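Local coordinates for protein trans-isoprenyl diphosphate synthase (PDB 3OYR) that probably makes octaprenyl diphosphate, the precursor of quinone side chains, by adding five isopentenyl units to farnesyl diphosphate, at residues H104-V108 / D109-L113. Residues are numbered along the deposited sequence; the frame is centred on the assembly and turned at random.
Sequences HDDVV and DGSQL. With CA (calcium ion), chain E; DMA (dimethylallyl diphosphate), chain G.
Asp105 and Asp109, one turn apart at the C-terminal end of helix 87-109, share a calcium ion in the DDxxD motif of the diphosphate pocket. Each carboxylate lends the metal one oxygen: Asp105 OD2 lies 2.3 Å from the calcium and Asp109 OD1 2.4 Å. O2A and O3B of dimethylallyl diphosphate, one from each phosphate, chelate the ion, and two waters bring the bonds to six. The carboxylate planes are turned 78° apart. CG of Asp105 stands anti to its backbone N (chi1 178°), whereas CG of Asp109 is anti to its carbonyl carbon (chi1 -79°), and these different rotations let both groups converge on one ion. The metal's positive charge probably offsets the repulsion between Asp105 OD2 and Asp109 OD1, 3.3 Å apart. The two carboxylate oxygens that do not bind the metal, Asp105 OD1 and Asp109 OD2, share a water within hydrogen-bonding distance; Lys256 forms a salt bridge with Asp109 OD2. The backbone bond from Asp109 N to Asp105 O, 2.8 Å, is the helical i to i+4 bond of this one-turn spacing.

Asp106 serves as second shell. Its OD1 accepts a hydrogen bond at 2.8 Å from a calcium-bound water, which also lies close to Ser111 OG; the same OD1 forms a salt bridge with Arg114, which is also hydrogen-bonded to the diphosphate. Gly110 leaves the helix with positive phi, and the chain turns back so that Ser111 N donates a hydrogen bond to Asp106 O, 3.2 Å away and in the carbonyl plane, bringing Ser111 CB alongside Asp106 OD1. Ser111 OG is also hydrogen-bonded to Asp250. A helix-borne DDxxD whose first and last aspartates hold an allylic diphosphate through a divalent metal is the first aspartate-rich motif of the all-helical trans-prenyltransferases.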
ATOM      1  N   HIS B 104      -7.580   3.667   1.641  1.00 32.77           N
ATOM      2  CA  HIS B 104      -6.662   4.677   2.105  1.00 30.58           C
ATOM      3  C   HIS B 104      -7.200   6.082   1.848  1.00 37.45           C
ATOM      4  O   HIS B 104      -7.140   6.938   2.741  1.00 29.84           O
ATOM      5  CB  HIS B 104      -5.285   4.462   1.467  1.00 29.84           C
ATOM      6  CG  HIS B 104      -4.548   3.289   2.033  1.00 30.34           C
ATOM      7  ND1 HIS B 104      -3.182   3.162   1.955  1.00 25.59           N
ATOM      8  CD2 HIS B 104      -4.989   2.202   2.719  1.00 25.36           C
ATOM      9  CE1 HIS B 104      -2.809   2.057   2.572  1.00 29.87           C
ATOM     10  NE2 HIS B 104      -3.886   1.455   3.040  1.00 25.67           N
ATOM     11  N   ASP B 105      -7.769   6.304   0.664  1.00 30.88           N
ATOM     12  CA  ASP B 105      -8.220   7.636   0.307  1.00 30.75           C
ATOM     13  C   ASP B 105      -9.440   8.037   1.142  1.00 33.80           C
ATOM     14  O   ASP B 105      -9.517   9.173   1.600  1.00 35.94           O
ATOM     15  CB  ASP B 105      -8.498   7.726  -1.190  1.00 32.32           C
ATOM     16  CG  ASP B 105      -9.021   9.092  -1.613  1.00 43.76           C
ATOM     17  OD1 ASP B 105      -8.233  10.050  -1.732  1.00 37.66           O
ATOM     18  OD2 ASP B 105     -10.244   9.207  -1.838  1.00 37.62           O
ATOM     19  N   ASP B 106     -10.361   7.099   1.378  1.00 32.99           N
ATOM     20  CA  ASP B 106     -11.510   7.365   2.263  1.00 34.51           C
ATOM     21  C   ASP B 106     -11.125   7.691   3.701  1.00 34.90           C
ATOM     22  O   ASP B 106     -11.788   8.522   4.336  1.00 38.62           O
ATOM     23  CB  ASP B 106     -12.511   6.210   2.260  1.00 37.92           C
ATOM     24  CG  ASP B 106     -13.386   6.189   1.018  1.00 38.56           C
ATOM     25  OD1 ASP B 106     -13.634   7.266   0.414  1.00 36.03           O
ATOM     26  OD2 ASP B 106     -13.820   5.078   0.644  1.00 38.56           O
ATOM     27  N   VAL B 107     -10.066   7.051   4.208  1.00 26.76           N
ATOM     28  CA  VAL B 107      -9.549   7.359   5.540  1.00 36.57           C
ATOM     29  C   VAL B 107      -8.934   8.768   5.588  1.00 39.10           C
ATOM     30  O   VAL B 107      -9.146   9.523   6.537  1.00 37.84           O
ATOM     31  CB  VAL B 107      -8.518   6.289   6.004  1.00 41.16           C
ATOM     32  CG1 VAL B 107      -7.723   6.751   7.211  1.00 42.90           C
ATOM     33  CG2 VAL B 107      -9.226   5.006   6.329  1.00 34.66           C
ATOM     34  N   VAL B 108      -8.173   9.101   4.550  1.00 39.44           N
ATOM     35  CA  VAL B 108      -7.490  10.384   4.438  1.00 36.55           C
ATOM     36  C   VAL B 108      -8.504  11.533   4.301  1.00 39.91           C
ATOM     37  O   VAL B 108      -8.438  12.533   5.026  1.00 39.13           O
ATOM     38  CB  VAL B 108      -6.471  10.335   3.269  1.00 30.45           C
ATOM     39  CG1 VAL B 108      -6.038  11.737   2.828  1.00 35.46           C
ATOM     40  CG2 VAL B 108      -5.262   9.506   3.686  1.00 29.74           C
ATOM     41  N   ASP B 109      -9.469  11.361   3.405  1.00 38.79           N
ATOM     42  CA  ASP B 109     -10.465  12.392   3.151  1.00 42.13           C
ATOM     43  C   ASP B 109     -11.559  12.497   4.228  1.00 48.28           C
ATOM     44  O   ASP B 109     -12.271  13.501   4.300  1.00 48.88           O
ATOM     45  CB  ASP B 109     -11.111  12.143   1.799  1.00 39.75           C
ATOM     46  CG  ASP B 109     -10.255  12.597   0.653  1.00 44.06           C
ATOM     47  OD1 ASP B 109     -10.594  12.246  -0.505  1.00 49.88           O
ATOM     48  OD2 ASP B 109      -9.246  13.293   0.893  1.00 47.70           O
ATOM     49  N   GLY B 110     -11.697  11.462   5.052  1.00 47.42           N
ATOM     50  CA  GLY B 110     -12.783  11.387   6.034  1.00 44.74           C
ATOM     51  C   GLY B 110     -14.177  11.149   5.456  1.00 45.95           C
ATOM     52  O   GLY B 110     -15.170  11.561   6.059  1.00 41.64           O
ATOM     53  N   SER B 111     -14.260  10.480   4.299  1.00 43.96           N
ATOM     54  CA  SER B 111     -15.547  10.209   3.627  1.00 40.54           C
ATOM     55  C   SER B 111     -16.371   9.157   4.370  1.00 43.78           C
ATOM     56  O   SER B 111     -15.813   8.194   4.891  1.00 43.74           O
ATOM     57  CB  SER B 111     -15.313   9.753   2.188  1.00 44.00           C
ATOM     58  OG  SER B 111     -14.729  10.794   1.421  1.00 38.20           O
ATOM     59  N   GLN B 112     -17.690   9.342   4.413  1.00 38.78           N
ATOM     60  CA  GLN B 112     -18.552   8.472   5.223  1.00 40.87           C
ATOM     61  C   GLN B 112     -19.274   7.387   4.417  1.00 40.23           C
ATOM     62  O   GLN B 112     -19.741   6.400   4.983  1.00 41.81           O
ATOM     63  CB  GLN B 112     -19.535   9.309   6.049  1.00 46.70           C
ATOM     64  CG  GLN B 112     -18.834  10.270   7.025  1.00 55.94           C
ATOM     65  CD  GLN B 112     -19.767  11.312   7.627  1.00 69.96           C
ATOM     66  OE1 GLN B 112     -19.380  12.467   7.815  1.00 72.45           O
ATOM     67  NE2 GLN B 112     -20.999  10.911   7.933  1.00 73.04           N
ATOM     68  N   LEU B 113     -19.312   7.550   3.097  1.00 32.96           N
ATOM     69  CA  LEU B 113     -20.023   6.643   2.228  1.00 31.00           C
ATOM     70  C   LEU B 113     -19.162   6.233   1.019  1.00 30.70           C
ATOM     71  O   LEU B 113     -18.487   7.060   0.419  1.00 27.49           O
ATOM     72  CB  LEU B 113     -21.304   7.319   1.730  1.00 34.96           C
ATOM     73  CG  LEU B 113     -22.413   6.410   1.202  1.00 37.42           C
ATOM     74  CD1 LEU B 113     -23.093   5.644   2.349  1.00 43.45           C
ATOM     75  CD2 LEU B 113     -23.439   7.226   0.428  1.00 41.23           C
TER
HETATM   76 CA    CA E 337     -11.850  10.829  -1.939  1.00 33.20          CA
HETATM   77  C1  DMA G 339      -9.025  10.108  -5.820  1.00 47.45           C
HETATM   78  O1  DMA G 339     -10.207  10.744  -6.293  1.00 40.17           O
HETATM   79  C2  DMA G 339      -9.279   8.798  -5.143  1.00 55.47           C
HETATM   80  C3  DMA G 339      -8.501   7.726  -5.334  1.00 44.33           C
HETATM   81  C4  DMA G 339      -7.303   7.713  -6.231  1.00 45.48           C
HETATM   82  C5  DMA G 339      -8.865   6.480  -4.596  1.00 32.94           C
HETATM   83  PA  DMA G 339     -11.446  11.262  -5.370  1.00 32.43           P
HETATM   84  O1A DMA G 339     -12.098  12.316  -6.213  1.00 32.48           O
HETATM   85  O2A DMA G 339     -11.039  11.561  -3.953  1.00 42.31           O
HETATM   86  O3A DMA G 339     -12.347   9.920  -5.422  1.00 35.46           O
HETATM   87  PB  DMA G 339     -13.722   9.653  -4.615  1.00 37.98           P
HETATM   88  O1B DMA G 339     -14.075   8.331  -5.245  1.00 33.11           O
HETATM   89  O2B DMA G 339     -14.628  10.814  -4.953  1.00 37.21           O
HETATM   90  O3B DMA G 339     -13.387   9.622  -3.141  1.00 33.63           O
HETATM   91  O   HOH W   1      -6.989  12.092  -0.371  1.00 66.55           O
HETATM   92  O   HOH W   2     -12.902   9.883  -0.095  1.00 27.97           O
HETATM   93  O   HOH W   3     -16.185   8.155  -0.663  1.00 39.75           O
HETATM   94  O   HOH W   4     -13.567  12.644  -1.751  1.00 31.16           O